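Long-range contacts in choline binding protein A (Lactobacillus salivarius str. Ren, PDB 5GT1), which probably takes part in adhesion at the bacterial cell surface, and carries in this fragment a zinc-binding domain of the M23 metallopeptidase family: residues Pro30-Gly35 and Asp66-Ala71; Gln41-Asn46 and Asn54-Gly59; Leu60-Ile65 and Ser134-Gly139; Ala87-Tyr92 and Thr101-Glu106; Ile140-Asn145 and Thr159-Arg164. All coordinates share one frame; numbering follows the deposited sequence.

Contact 1 (Pro30-Gly35 and Asp66-Ala71); sequences PSVGEG and DHPGSA. With ACT (acetate ion), chain C.
His67 reaches across to the backbone of Glu34: its NE2 donates to Glu34 O at 2.6 Å, with an almost straight N-H...O angle of 177°. The oxygen lies in the plane of the imidazole, whereas the donor stands above the carbonyl plane of Glu34, so only the ring side of this bond is coplanar. Beside it, Val32 meets the 66-71 segment with both methyls. CG1 comes 3.7 Å from His67 CD2, and CG2, anti to the carbonyl carbon, lies 3.6 Å from Pro68 CD. Gly35 CA passes 3.7 Å from His67 NE2, and a side chain at that glycine would collide with the ring. Two irregular loops meet here at the surface of the M23 peptidase domain, one ahead of strand 44-45 and the other just past strand 56-63. In the second shell, Asp66 OD1 accepts from His67 ND1 at 2.6 Å, on the anti side of the carboxylate, and the imidazole is thereby gripped at both nitrogens, which fixes its rotation. Phe37 stacks on the same ring and Phe62 meets it edge-to-face. At the outer end a water donates to Pro68 O at 2.9 Å and is hydrogen-bonded to Ser31 OG.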
# COMPACT_ATOMS: atom_id res chain seq x y z
N PRO A 30 6.30 7.06 9.37
CA PRO A 30 6.19 8.52 9.47
C PRO A 30 7.47 9.28 9.85
O PRO A 30 7.53 10.51 9.66
CB PRO A 30 5.06 8.70 10.50
CG PRO A 30 4.24 7.46 10.34
CD PRO A 30 5.32 6.41 10.25
N SER A 31 8.48 8.57 10.35
CA SER A 31 9.78 9.17 10.64
C SER A 31 10.59 9.53 9.38
O SER A 31 11.55 10.33 9.44
CB SER A 31 10.63 8.18 11.43
OG SER A 31 11.47 7.44 10.54
N VAL A 32 10.26 8.88 8.28
CA VAL A 32 10.87 9.13 7.00
C VAL A 32 9.95 10.07 6.21
O VAL A 32 10.41 10.95 5.47
CB VAL A 32 11.01 7.82 6.20
CG1 VAL A 32 11.91 8.04 4.99
CG2 VAL A 32 11.48 6.66 7.10
N GLY A 33 8.64 9.86 6.34
CA GLY A 33 7.66 10.62 5.59
C GLY A 33 7.76 10.20 4.14
O GLY A 33 7.92 9.01 3.84
N GLU A 34 7.68 11.17 3.23
CA GLU A 34 7.71 10.84 1.81
C GLU A 34 9.01 10.13 1.42
O GLU A 34 8.99 9.12 0.71
CB GLU A 34 7.53 12.08 0.93
CG GLU A 34 7.46 11.74 -0.56
CD GLU A 34 7.27 12.97 -1.46
OE1 GLU A 34 7.50 12.84 -2.68
OE2 GLU A 34 6.91 14.06 -0.94
N GLY A 35 10.14 10.68 1.87
CA GLY A 35 11.45 10.15 1.50
C GLY A 35 11.66 10.11 0.01
O GLY A 35 11.14 10.95 -0.72
N ASP A 66 15.35 2.47 2.16
CA ASP A 66 14.91 3.83 1.83
C ASP A 66 13.87 4.40 2.80
O ASP A 66 13.82 5.62 3.05
CB ASP A 66 14.37 3.88 0.41
CG ASP A 66 13.45 2.73 0.10
OD1 ASP A 66 12.21 2.92 0.09
OD2 ASP A 66 13.95 1.61 -0.13
N HIS A 67 13.02 3.52 3.36
CA HIS A 67 11.98 3.94 4.32
C HIS A 67 12.02 3.06 5.53
O HIS A 67 11.14 2.20 5.71
CB HIS A 67 10.59 3.92 3.67
CG HIS A 67 10.41 4.96 2.60
ND1 HIS A 67 10.98 4.84 1.38
CD2 HIS A 67 9.76 6.18 2.62
CE1 HIS A 67 10.69 5.93 0.64
NE2 HIS A 67 9.94 6.75 1.40
N PRO A 68 13.05 3.26 6.39
CA PRO A 68 13.25 2.36 7.52
C PRO A 68 12.14 2.46 8.56
O PRO A 68 11.47 3.50 8.69
CB PRO A 68 14.61 2.80 8.11
CG PRO A 68 14.82 4.20 7.62
CD PRO A 68 14.12 4.28 6.29
N GLY A 69 11.92 1.36 9.26
CA GLY A 69 10.95 1.32 10.33
C GLY A 69 10.40 -0.09 10.45
O GLY A 69 10.57 -0.90 9.56
N SER A 70 9.76 -0.37 11.58
CA SER A 70 9.21 -1.69 11.80
C SER A 70 7.69 -1.67 11.64
O SER A 70 7.15 -2.37 10.78
CB SER A 70 9.63 -2.20 13.19
OG SER A 70 9.17 -3.54 13.36
N ALA A 71 7.01 -0.87 12.46
CA ALA A 71 5.55 -0.78 12.40
C ALA A 71 5.11 -0.13 11.08
O ALA A 71 5.67 0.91 10.67
CB ALA A 71 5.02 0.02 13.58
C ACT C . 7.76 2.63 12.94
O ACT C . 7.05 3.32 13.72
OXT ACT C . 8.59 1.82 13.40
CH3 ACT C . 7.56 2.66 11.47
O HOH W 1 9.76 5.00 10.43

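Contact 2 (Gln41-Asn46 and Asn54-Gly59); sequences QLFGVN and NGFHDG. With ZN (zinc ion), chain B.
Gly44 and His57 pair as the hydrogen-bonded step of a short antiparallel beta hairpin, strand 44-45 against strand 56-63, and this step is the tight part of the contact. Gly44 N donates to His57 O at 2.8 Å with an N-H...O angle of 174°, and His57 N returns a bond to Gly44 O. The imidazole of His57 is held from two ends. Its ND1 donates to Leu42 O at 2.7 Å; that oxygen lies in the ring plane, although the donor stands above the carbonyl plane of Leu42. NE2 binds the zinc ion at 2.1 Å, so the Leu42 carbonyl is a second-shell group that orients a metal ligand and would probably make it a stronger electron donor. Asp61 and His137 complete the protein part of the site. Among the side chains, Phe56 turns its edge toward the face of Phe43 in an offset edge-to-face pair, centroids 5.4 Å apart and planes at 81°. Trp160 and Pro163 also touch Phe43. The outer end is looser: exposed Val45 has CG2 4.0 Å from Phe56 CD1, at the edge of that ring, and a water lies within hydrogen-bonding distance of both Asn46 O and Gly55 O. Beside it Asn46, with CG anti to the carbonyl carbon (chi1 -57°), turns its amide back to the chain, ND2 donating to Phe43 O at 2.8 Å.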
# COMPACT_ATOMS: atom_id res chain seq x y z
N GLN A 41 10.60 1.41 -7.67
CA GLN A 41 9.66 1.51 -6.56
C GLN A 41 8.43 2.39 -6.85
O GLN A 41 7.38 2.20 -6.24
CB GLN A 41 10.37 2.04 -5.33
CG GLN A 41 11.36 1.05 -4.76
CD GLN A 41 12.17 1.65 -3.64
OE1 GLN A 41 12.58 2.81 -3.71
NE2 GLN A 41 12.41 0.87 -2.60
N LEU A 42 8.57 3.34 -7.76
CA LEU A 42 7.50 4.29 -8.04
C LEU A 42 6.29 3.64 -8.71
O LEU A 42 6.42 2.59 -9.34
CB LEU A 42 8.02 5.41 -8.94
CG LEU A 42 9.00 6.41 -8.32
CD1 LEU A 42 9.61 7.25 -9.44
CD2 LEU A 42 8.30 7.30 -7.31
N PHE A 43 5.13 4.27 -8.56
CA PHE A 43 3.93 3.85 -9.25
C PHE A 43 4.03 4.14 -10.76
O PHE A 43 4.66 5.13 -11.17
CB PHE A 43 2.70 4.55 -8.66
CG PHE A 43 1.44 4.30 -9.45
CD1 PHE A 43 0.62 3.21 -9.14
CD2 PHE A 43 1.08 5.14 -10.52
CE1 PHE A 43 -0.53 2.96 -9.89
CE2 PHE A 43 -0.06 4.88 -11.26
CZ PHE A 43 -0.87 3.80 -10.94
N GLY A 44 3.41 3.27 -11.57
CA GLY A 44 3.23 3.53 -13.00
C GLY A 44 4.26 2.89 -13.89
O GLY A 44 4.73 1.79 -13.63
N VAL A 45 4.62 3.60 -14.96
CA VAL A 45 5.58 3.11 -15.95
C VAL A 45 6.80 4.00 -15.87
O VAL A 45 6.75 5.17 -16.24
CB VAL A 45 4.99 3.15 -17.39
CG1 VAL A 45 5.98 2.56 -18.38
CG2 VAL A 45 3.66 2.40 -17.44
N ASN A 46 7.90 3.45 -15.37
CA ASN A 46 9.09 4.26 -15.11
C ASN A 46 10.32 3.52 -15.55
O ASN A 46 10.33 2.29 -15.53
CB ASN A 46 9.21 4.55 -13.60
CG ASN A 46 8.00 5.26 -13.03
OD1 ASN A 46 7.79 6.44 -13.28
ND2 ASN A 46 7.20 4.53 -12.26
N ASN A 54 4.21 -5.51 -18.81
CA ASN A 54 3.83 -4.22 -19.39
C ASN A 54 4.62 -3.03 -18.81
O ASN A 54 4.23 -1.88 -19.03
CB ASN A 54 2.32 -3.96 -19.25
CG ASN A 54 1.49 -5.14 -19.72
OD1 ASN A 54 0.48 -5.50 -19.09
ND2 ASN A 54 1.89 -5.74 -20.83
N GLY A 55 5.69 -3.31 -18.08
CA GLY A 55 6.49 -2.27 -17.42
C GLY A 55 5.70 -1.41 -16.43
O GLY A 55 6.06 -0.26 -16.17
N PHE A 56 4.62 -1.97 -15.88
CA PHE A 56 3.70 -1.22 -15.03
C PHE A 56 3.78 -1.69 -13.58
O PHE A 56 3.73 -2.90 -13.30
CB PHE A 56 2.27 -1.36 -15.53
CG PHE A 56 1.25 -0.62 -14.69
CD1 PHE A 56 1.20 0.77 -14.70
CD2 PHE A 56 0.33 -1.31 -13.90
CE1 PHE A 56 0.27 1.46 -13.93
CE2 PHE A 56 -0.61 -0.63 -13.14
CZ PHE A 56 -0.64 0.76 -13.16
N HIS A 57 3.90 -0.73 -12.67
CA HIS A 57 3.90 -1.01 -11.23
C HIS A 57 2.63 -0.43 -10.65
O HIS A 57 2.43 0.79 -10.68
CB HIS A 57 5.13 -0.38 -10.59
CG HIS A 57 5.31 -0.72 -9.13
ND1 HIS A 57 5.80 0.17 -8.23
CD2 HIS A 57 5.02 -1.89 -8.41
CE1 HIS A 57 5.83 -0.41 -7.00
NE2 HIS A 57 5.35 -1.66 -7.12
N ASP A 58 1.77 -1.30 -10.10
CA ASP A 58 0.43 -0.90 -9.66
C ASP A 58 0.39 -0.34 -8.22
O ASP A 58 -0.68 -0.26 -7.62
CB ASP A 58 -0.58 -2.07 -9.81
CG ASP A 58 -0.33 -3.22 -8.83
OD1 ASP A 58 0.78 -3.35 -8.26
OD2 ASP A 58 -1.28 -4.02 -8.61
N GLY A 59 1.54 0.02 -7.68
CA GLY A 59 1.58 0.50 -6.30
C GLY A 59 2.85 1.26 -6.06
O GLY A 59 3.54 1.64 -7.01
ZN ZN B . 5.51 -3.20 -5.66
O HOH W 2 8.65 0.40 -16.85
O HOH W 3 4.78 -4.87 -7.04
O HOH W 4 7.57 -4.33 -6.57
O HOH W 5 6.12 -4.96 -4.60

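Contact 3 (Leu60-Ile65 and Ser134-Gly139); sequences LDFGSI and SHLHLG. With ZN (zinc ion), chain B.
Backbone hydrogen bonds dominate between Leu60-Gly63 and His135-Gly139, which run antiparallel with axes 4.5 Å apart and directions at 160°. Leu60 with Leu138 and Phe62 with Leu136 are hydrogen-bonded pairs, each joined by two bonds, and Phe62 N to Leu136 O is 2.7 Å. Past the strand, Ser64 N still donates to Ser134 O. The apolar contacts lie on the face carrying Leu60, Phe62, Leu136 and Leu138: Phe62 runs alongside both leucines of 134-139, its CD2 4.1 Å from Leu136 CD2. Metal ligation occupies the other face, where the non-hydrogen-bonded pair Asp61 and His137 sets OD1 and ND1 each 2.1 Å from the zinc ion. With CG anti to the backbone N (chi1 170°), His137 carries its imidazole to the metal; the Asp61 carboxylate and this ring have their planes 58° apart. Asp61 OD2 accepts from a zinc-bound water at 2.7 Å, while His135 NE2 is hydrogen-bonded to another at 2.9 Å. With His57, this His-Asp-His set on neighbouring antiparallel strands is the zinc site characteristic of M23 peptidases.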
# COMPACT_ATOMS: atom_id res chain seq x y z
N LEU A 60 3.14 1.48 -4.78
CA LEU A 60 4.33 2.21 -4.35
C LEU A 60 5.07 1.35 -3.34
O LEU A 60 4.49 0.90 -2.36
CB LEU A 60 3.90 3.53 -3.70
CG LEU A 60 5.04 4.48 -3.25
CD1 LEU A 60 5.92 4.89 -4.42
CD2 LEU A 60 4.45 5.70 -2.54
N ASP A 61 6.36 1.11 -3.60
CA ASP A 61 7.18 0.29 -2.72
C ASP A 61 7.96 1.13 -1.71
O ASP A 61 8.65 2.09 -2.08
CB ASP A 61 8.19 -0.52 -3.52
CG ASP A 61 7.55 -1.60 -4.37
OD1 ASP A 61 6.35 -1.91 -4.18
OD2 ASP A 61 8.28 -2.15 -5.21
N PHE A 62 7.89 0.75 -0.44
CA PHE A 62 8.66 1.40 0.62
C PHE A 62 9.67 0.37 1.11
O PHE A 62 9.29 -0.57 1.81
CB PHE A 62 7.72 1.77 1.78
CG PHE A 62 6.69 2.83 1.42
CD1 PHE A 62 6.88 4.15 1.82
CD2 PHE A 62 5.52 2.49 0.72
CE1 PHE A 62 5.94 5.13 1.51
CE2 PHE A 62 4.57 3.47 0.41
CZ PHE A 62 4.78 4.79 0.81
N GLY A 63 10.94 0.51 0.71
CA GLY A 63 11.98 -0.45 1.10
C GLY A 63 12.44 -0.26 2.52
O GLY A 63 12.36 0.84 3.07
N SER A 64 12.92 -1.33 3.15
CA SER A 64 13.44 -1.22 4.52
C SER A 64 14.67 -0.30 4.57
O SER A 64 14.96 0.27 5.60
CB SER A 64 13.78 -2.60 5.09
OG SER A 64 14.77 -3.24 4.29
N ILE A 65 15.38 -0.16 3.45
CA ILE A 65 16.55 0.74 3.38
C ILE A 65 16.14 2.20 3.19
O ILE A 65 16.55 3.08 3.97
CB ILE A 65 17.53 0.32 2.27
CG1 ILE A 65 18.08 -1.09 2.55
CG2 ILE A 65 18.70 1.30 2.19
CD1 ILE A 65 18.63 -1.78 1.32
N SER A 134 11.94 -7.10 2.85
CA SER A 134 12.67 -5.97 2.30
C SER A 134 11.78 -4.77 1.95
O SER A 134 12.31 -3.68 1.75
CB SER A 134 13.45 -6.40 1.06
OG SER A 134 12.54 -6.78 0.04
N HIS A 135 10.47 -4.96 1.83
CA HIS A 135 9.58 -3.82 1.48
C HIS A 135 8.13 -4.03 1.74
O HIS A 135 7.63 -5.17 1.82
CB HIS A 135 9.75 -3.41 0.01
CG HIS A 135 9.20 -4.42 -0.96
ND1 HIS A 135 9.75 -5.64 -1.12
CD2 HIS A 135 8.11 -4.36 -1.83
CE1 HIS A 135 9.05 -6.34 -2.05
NE2 HIS A 135 8.05 -5.55 -2.48
N LEU A 136 7.44 -2.90 1.89
CA LEU A 136 6.01 -2.82 1.85
C LEU A 136 5.65 -2.34 0.45
O LEU A 136 6.27 -1.40 -0.06
CB LEU A 136 5.51 -1.79 2.88
CG LEU A 136 4.07 -1.27 2.70
CD1 LEU A 136 3.07 -2.33 3.11
CD2 LEU A 136 3.86 0.01 3.50
N HIS A 137 4.66 -2.97 -0.16
CA HIS A 137 4.00 -2.43 -1.35
C HIS A 137 2.62 -1.96 -0.95
O HIS A 137 1.81 -2.73 -0.39
CB HIS A 137 3.96 -3.50 -2.45
CG HIS A 137 3.09 -3.16 -3.64
ND1 HIS A 137 3.60 -3.00 -4.89
CD2 HIS A 137 1.70 -3.00 -3.76
CE1 HIS A 137 2.59 -2.74 -5.75
NE2 HIS A 137 1.43 -2.74 -5.07
N LEU A 138 2.34 -0.69 -1.23
CA LEU A 138 1.04 -0.09 -0.97
C LEU A 138 0.31 0.15 -2.29
O LEU A 138 0.87 0.74 -3.20
CB LEU A 138 1.20 1.24 -0.22
CG LEU A 138 -0.08 2.05 0.03
CD1 LEU A 138 -1.07 1.35 0.97
CD2 LEU A 138 0.29 3.43 0.59
N GLY A 139 -0.92 -0.35 -2.39
CA GLY A 139 -1.75 -0.13 -3.58
C GLY A 139 -3.02 0.58 -3.17
O GLY A 139 -3.57 0.32 -2.09
ZN ZN B . 5.51 -3.20 -5.66
O HOH W 4 7.57 -4.33 -6.57
O HOH W 6 15.02 -1.93 0.93
O HOH W 5 6.12 -4.96 -4.60
O HOH W 3 4.78 -4.87 -7.04

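Contact 4 (Ala87-Tyr92 and Thr101-Glu106); sequences AGLENY and TFVYQE
Gln105 lays its amide against the side chain of Leu89, with OE1 3.5 Å from Leu89 CG and CD 3.8 Å from the same carbon. Its CG sits between the backbone N and the carbonyl carbon (chi1 70°) and the chain beyond is extended, which carries the amide across the Leu89 side chain at a slant. Nearer the backbone, Gln105 CB packs 3.7 Å from Tyr92 CB. The far end is fixed by Glu106: Gln105 NE2 donates to Glu106 OE2 at 2.9 Å with an N-H...O angle of 173°, on the anti side of the carboxylate. Here the loop between strands 78-86 and 92-96 of the antiparallel sheet folds against strand 101-108 where that chain turns a corner at Glu106, beside the zinc site; the nearest atom of the Glu106 side chain is about 4 Å from the zinc ion. With Gln105 cut back to an alanine, Glu106 OE2 would probably lose this donor and a gap would be likely to open beside Leu89. One backbone bond ties the segments, Glu106 N to Leu89 O at 2.9 Å, bent to 137°. On the loop side, Leu89 CD2 rests over one face of the Tyr92 ring, offset toward its rim.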
# COMPACT_ATOMS: atom_id res chain seq x y z
N ALA A 87 0.40 -15.60 -3.48
CA ALA A 87 1.84 -15.51 -3.79
C ALA A 87 2.07 -14.36 -4.77
O ALA A 87 1.33 -14.22 -5.75
CB ALA A 87 2.37 -16.82 -4.36
N GLY A 88 3.08 -13.53 -4.50
CA GLY A 88 3.26 -12.26 -5.21
C GLY A 88 2.90 -11.07 -4.33
O GLY A 88 3.72 -10.19 -4.11
N LEU A 89 1.67 -11.04 -3.83
CA LEU A 89 1.28 -10.11 -2.77
C LEU A 89 1.79 -10.63 -1.43
O LEU A 89 1.92 -9.88 -0.44
CB LEU A 89 -0.24 -9.98 -2.70
CG LEU A 89 -0.98 -9.26 -3.83
CD1 LEU A 89 -1.11 -10.14 -5.06
CD2 LEU A 89 -2.36 -8.83 -3.34
N GLU A 90 2.08 -11.94 -1.40
CA GLU A 90 2.34 -12.67 -0.15
C GLU A 90 1.18 -12.40 0.84
O GLU A 90 0.02 -12.38 0.42
CB GLU A 90 3.72 -12.31 0.42
CG GLU A 90 4.87 -12.56 -0.57
CD GLU A 90 4.87 -13.97 -1.17
OE1 GLU A 90 4.90 -14.93 -0.39
OE2 GLU A 90 4.84 -14.11 -2.42
N ASN A 91 1.47 -12.18 2.12
CA ASN A 91 0.41 -11.85 3.08
C ASN A 91 -0.01 -10.38 2.93
O ASN A 91 0.85 -9.48 2.93
CB ASN A 91 0.86 -12.13 4.52
CG ASN A 91 1.22 -13.60 4.73
OD1 ASN A 91 0.35 -14.45 4.77
ND2 ASN A 91 2.51 -13.88 4.84
N TYR A 92 -1.31 -10.13 2.77
CA TYR A 92 -1.79 -8.76 2.55
C TYR A 92 -2.98 -8.39 3.43
O TYR A 92 -3.74 -9.25 3.87
CB TYR A 92 -2.10 -8.53 1.07
CG TYR A 92 -3.25 -9.38 0.58
CD1 TYR A 92 -4.56 -8.91 0.60
CD2 TYR A 92 -3.02 -10.67 0.11
CE1 TYR A 92 -5.62 -9.69 0.17
CE2 TYR A 92 -4.07 -11.47 -0.34
CZ TYR A 92 -5.37 -10.97 -0.29
OH TYR A 92 -6.43 -11.75 -0.72
N THR A 101 -9.99 1.69 -1.67
CA THR A 101 -9.47 0.43 -1.16
C THR A 101 -7.95 0.53 -1.09
O THR A 101 -7.29 0.84 -2.10
CB THR A 101 -9.87 -0.73 -2.08
OG1 THR A 101 -11.30 -0.77 -2.23
CG2 THR A 101 -9.37 -2.06 -1.52
N PHE A 102 -7.40 0.29 0.10
CA PHE A 102 -5.96 0.29 0.34
C PHE A 102 -5.48 -1.14 0.50
O PHE A 102 -6.07 -1.91 1.26
CB PHE A 102 -5.66 1.08 1.63
CG PHE A 102 -6.17 2.50 1.61
CD1 PHE A 102 -5.34 3.55 1.23
CD2 PHE A 102 -7.49 2.80 2.02
CE1 PHE A 102 -5.82 4.86 1.22
CE2 PHE A 102 -7.97 4.09 2.00
CZ PHE A 102 -7.14 5.13 1.61
N VAL A 103 -4.43 -1.51 -0.22
CA VAL A 103 -3.83 -2.85 -0.08
C VAL A 103 -2.42 -2.72 0.49
O VAL A 103 -1.56 -2.06 -0.11
CB VAL A 103 -3.82 -3.61 -1.42
CG1 VAL A 103 -3.30 -5.04 -1.23
CG2 VAL A 103 -5.22 -3.60 -2.03
N TYR A 104 -2.17 -3.32 1.65
CA TYR A 104 -0.83 -3.36 2.23
C TYR A 104 -0.31 -4.77 2.01
O TYR A 104 -0.86 -5.73 2.57
CB TYR A 104 -0.85 -3.06 3.74
CG TYR A 104 -1.45 -1.72 4.10
CD1 TYR A 104 -0.63 -0.62 4.40
CD2 TYR A 104 -2.84 -1.54 4.13
CE1 TYR A 104 -1.18 0.62 4.73
CE2 TYR A 104 -3.39 -0.30 4.45
CZ TYR A 104 -2.55 0.77 4.74
OH TYR A 104 -3.11 2.00 5.06
N GLN A 105 0.73 -4.93 1.21
CA GLN A 105 1.17 -6.27 0.85
C GLN A 105 2.70 -6.39 0.92
O GLN A 105 3.40 -5.38 1.05
CB GLN A 105 0.67 -6.62 -0.56
CG GLN A 105 1.37 -5.82 -1.65
CD GLN A 105 0.76 -6.02 -3.02
OE1 GLN A 105 -0.44 -5.82 -3.21
NE2 GLN A 105 1.60 -6.41 -4.00
N GLU A 106 3.18 -7.64 0.86
CA GLU A 106 4.60 -8.00 0.79
C GLU A 106 5.48 -7.68 2.00
O GLU A 106 6.61 -8.18 2.10
CB GLU A 106 5.22 -7.49 -0.51
CG GLU A 106 4.57 -8.14 -1.72
CD GLU A 106 5.12 -7.58 -3.00
OE1 GLU A 106 6.27 -7.96 -3.37
OE2 GLU A 106 4.42 -6.74 -3.61

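Contact 5 (Ile140-Asn145 and Thr159-Arg164); sequences ITRETN and TWLDPR
Leu161 N donates to Ile140 O at 2.9 Å, nearly in line with the carbonyl, where the weakly bonded strand 160-161 lies antiparallel to the end of strand 135-141 at the margin of the main sheet. Thr141 OG1, anti to its own N (chi1 180°), donates to Thr159 O at 2.7 Å from above that carbonyl's plane. The same hydroxyl accepts from Glu143 N at 3.0 Å, forming an ST turn. Replacing Thr141 with a valine would remove the hydroxyl and would probably leave Glu143 N without its acceptor and the Thr159 carbonyl short of a donor. A water joins Arg142 N to Thr159 O, and another links Ile140 N with Leu161 O. Trp160 NE1 donates to Ala149 O, and where helix 163-173 starts, Asp162 provides the N-cap, its OD1 accepting from Arg164 N. Among the apolar contacts, Thr141 CB sits over one face of Trp160, 4.2 Å from the centroid of the six-membered ring, a CH-pi contact. The side chains of Ile140 and Pro163 pass one another in opposite directions, Ile140 CD1 lying 3.8 Å from Pro163 CB.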
# COMPACT_ATOMS: atom_id res chain seq x y z
N ILE A 140 -3.49 1.49 -4.02
CA ILE A 140 -4.73 2.21 -3.77
C ILE A 140 -5.60 2.18 -5.03
O ILE A 140 -5.12 2.46 -6.13
CB ILE A 140 -4.48 3.68 -3.33
CG1 ILE A 140 -3.59 3.72 -2.07
CG2 ILE A 140 -5.81 4.37 -3.03
CD1 ILE A 140 -3.21 5.12 -1.61
N THR A 141 -6.89 1.86 -4.85
CA THR A 141 -7.83 1.79 -5.97
C THR A 141 -9.19 2.26 -5.51
O THR A 141 -9.55 2.09 -4.33
CB THR A 141 -7.92 0.35 -6.57
OG1 THR A 141 -8.86 0.32 -7.67
CG2 THR A 141 -8.37 -0.68 -5.52
N ARG A 142 -9.98 2.86 -6.40
CA ARG A 142 -11.39 3.12 -6.03
C ARG A 142 -12.24 1.85 -6.14
O ARG A 142 -13.32 1.77 -5.53
CB ARG A 142 -12.01 4.24 -6.86
CG ARG A 142 -11.47 5.61 -6.50
CD ARG A 142 -12.18 6.69 -7.30
NE ARG A 142 -11.30 7.84 -7.44
CZ ARG A 142 -11.37 8.93 -6.68
NH1 ARG A 142 -12.29 9.01 -5.74
NH2 ARG A 142 -10.52 9.93 -6.88
N GLU A 143 -11.75 0.87 -6.90
CA GLU A 143 -12.46 -0.40 -7.11
C GLU A 143 -12.77 -1.07 -5.77
O GLU A 143 -11.93 -1.11 -4.86
CB GLU A 143 -11.67 -1.34 -8.03
CG GLU A 143 -12.28 -2.73 -8.25
CD GLU A 143 -13.66 -2.69 -8.90
OE1 GLU A 143 -13.75 -2.20 -10.05
OE2 GLU A 143 -14.65 -3.13 -8.24
N THR A 144 -13.98 -1.59 -5.68
CA THR A 144 -14.53 -2.11 -4.46
C THR A 144 -14.26 -3.63 -4.38
O THR A 144 -14.08 -4.19 -3.31
CB THR A 144 -16.02 -1.70 -4.41
OG1 THR A 144 -16.30 -1.01 -3.19
CG2 THR A 144 -16.95 -2.85 -4.62
N ASN A 145 -14.19 -4.28 -5.55
CA ASN A 145 -13.85 -5.70 -5.66
C ASN A 145 -12.34 -5.80 -5.78
O ASN A 145 -11.79 -5.56 -6.85
CB ASN A 145 -14.54 -6.28 -6.91
CG ASN A 145 -14.28 -7.77 -7.10
OD1 ASN A 145 -13.38 -8.36 -6.50
ND2 ASN A 145 -15.09 -8.39 -7.95
N THR A 159 -7.25 1.64 -13.06
CA THR A 159 -7.69 0.87 -11.89
C THR A 159 -6.94 1.31 -10.62
O THR A 159 -7.55 1.65 -9.61
CB THR A 159 -7.48 -0.65 -12.11
OG1 THR A 159 -8.28 -1.08 -13.22
CG2 THR A 159 -7.90 -1.45 -10.87
N TRP A 160 -5.61 1.31 -10.71
CA TRP A 160 -4.74 1.65 -9.59
C TRP A 160 -4.32 3.08 -9.71
O TRP A 160 -4.11 3.59 -10.82
CB TRP A 160 -3.52 0.72 -9.58
CG TRP A 160 -3.92 -0.72 -9.32
CD1 TRP A 160 -4.09 -1.76 -10.25
CD2 TRP A 160 -4.27 -1.30 -8.02
NE1 TRP A 160 -4.48 -2.91 -9.63
CE2 TRP A 160 -4.62 -2.71 -8.29
CE3 TRP A 160 -4.31 -0.83 -6.71
CZ2 TRP A 160 -4.98 -3.58 -7.26
CZ3 TRP A 160 -4.68 -1.71 -5.69
CH2 TRP A 160 -5.00 -3.06 -5.96
N LEU A 161 -4.21 3.73 -8.56
CA LEU A 161 -3.86 5.13 -8.47
C LEU A 161 -2.49 5.29 -7.83
O LEU A 161 -2.05 4.42 -7.07
CB LEU A 161 -4.91 5.89 -7.65
CG LEU A 161 -6.37 5.62 -8.04
CD1 LEU A 161 -7.34 6.21 -7.03
CD2 LEU A 161 -6.66 6.11 -9.46
N ASP A 162 -1.83 6.41 -8.12
CA ASP A 162 -0.49 6.67 -7.58
C ASP A 162 -0.60 7.00 -6.09
O ASP A 162 -1.10 8.07 -5.74
CB ASP A 162 0.18 7.81 -8.35
CG ASP A 162 1.60 8.09 -7.88
OD1 ASP A 162 2.06 7.48 -6.87
OD2 ASP A 162 2.27 8.91 -8.53
N PRO A 163 -0.13 6.08 -5.20
CA PRO A 163 -0.26 6.37 -3.77
C PRO A 163 0.59 7.57 -3.34
O PRO A 163 0.23 8.24 -2.38
CB PRO A 163 0.26 5.08 -3.09
CG PRO A 163 0.06 4.02 -4.13
CD PRO A 163 0.43 4.73 -5.42
N ARG A 164 1.71 7.82 -4.03
CA ARG A 164 2.57 8.94 -3.65
C ARG A 164 1.83 10.27 -3.80
O ARG A 164 1.79 11.07 -2.87
CB ARG A 164 3.89 8.98 -4.43
CG ARG A 164 4.80 10.10 -3.93
CD ARG A 164 6.22 10.02 -4.43
NE ARG A 164 6.28 10.34 -5.84
CZ ARG A 164 7.40 10.68 -6.49
NH1 ARG A 164 8.57 10.77 -5.85
NH2 ARG A 164 7.34 10.94 -7.79
O HOH W 7 -1.80 1.89 -6.27
O HOH W 8 -9.51 3.53 -9.21

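Contact 3 is the buried core of the set, whereas contact 1 lies at the surface and contacts 2, 4 and 5 are partly buried. Strand 56-63 serves contacts 2 and 3, and strand 135-141 serves contacts 3 and 5; contact 4 abuts the latter strand through backbone pairing of 101-106. Zinc chemistry is shared between contacts 2 and 3, with His57 from one and Asp61 and His137 from the other on the same ion. Contact 3 relies on regular strand bonding, contact 1 on a histidine bridging loops, and contacts 4 and 5 mix single backbone links with side-chain packing. Asp66 to Gln41 ties contact 1 to contact 2.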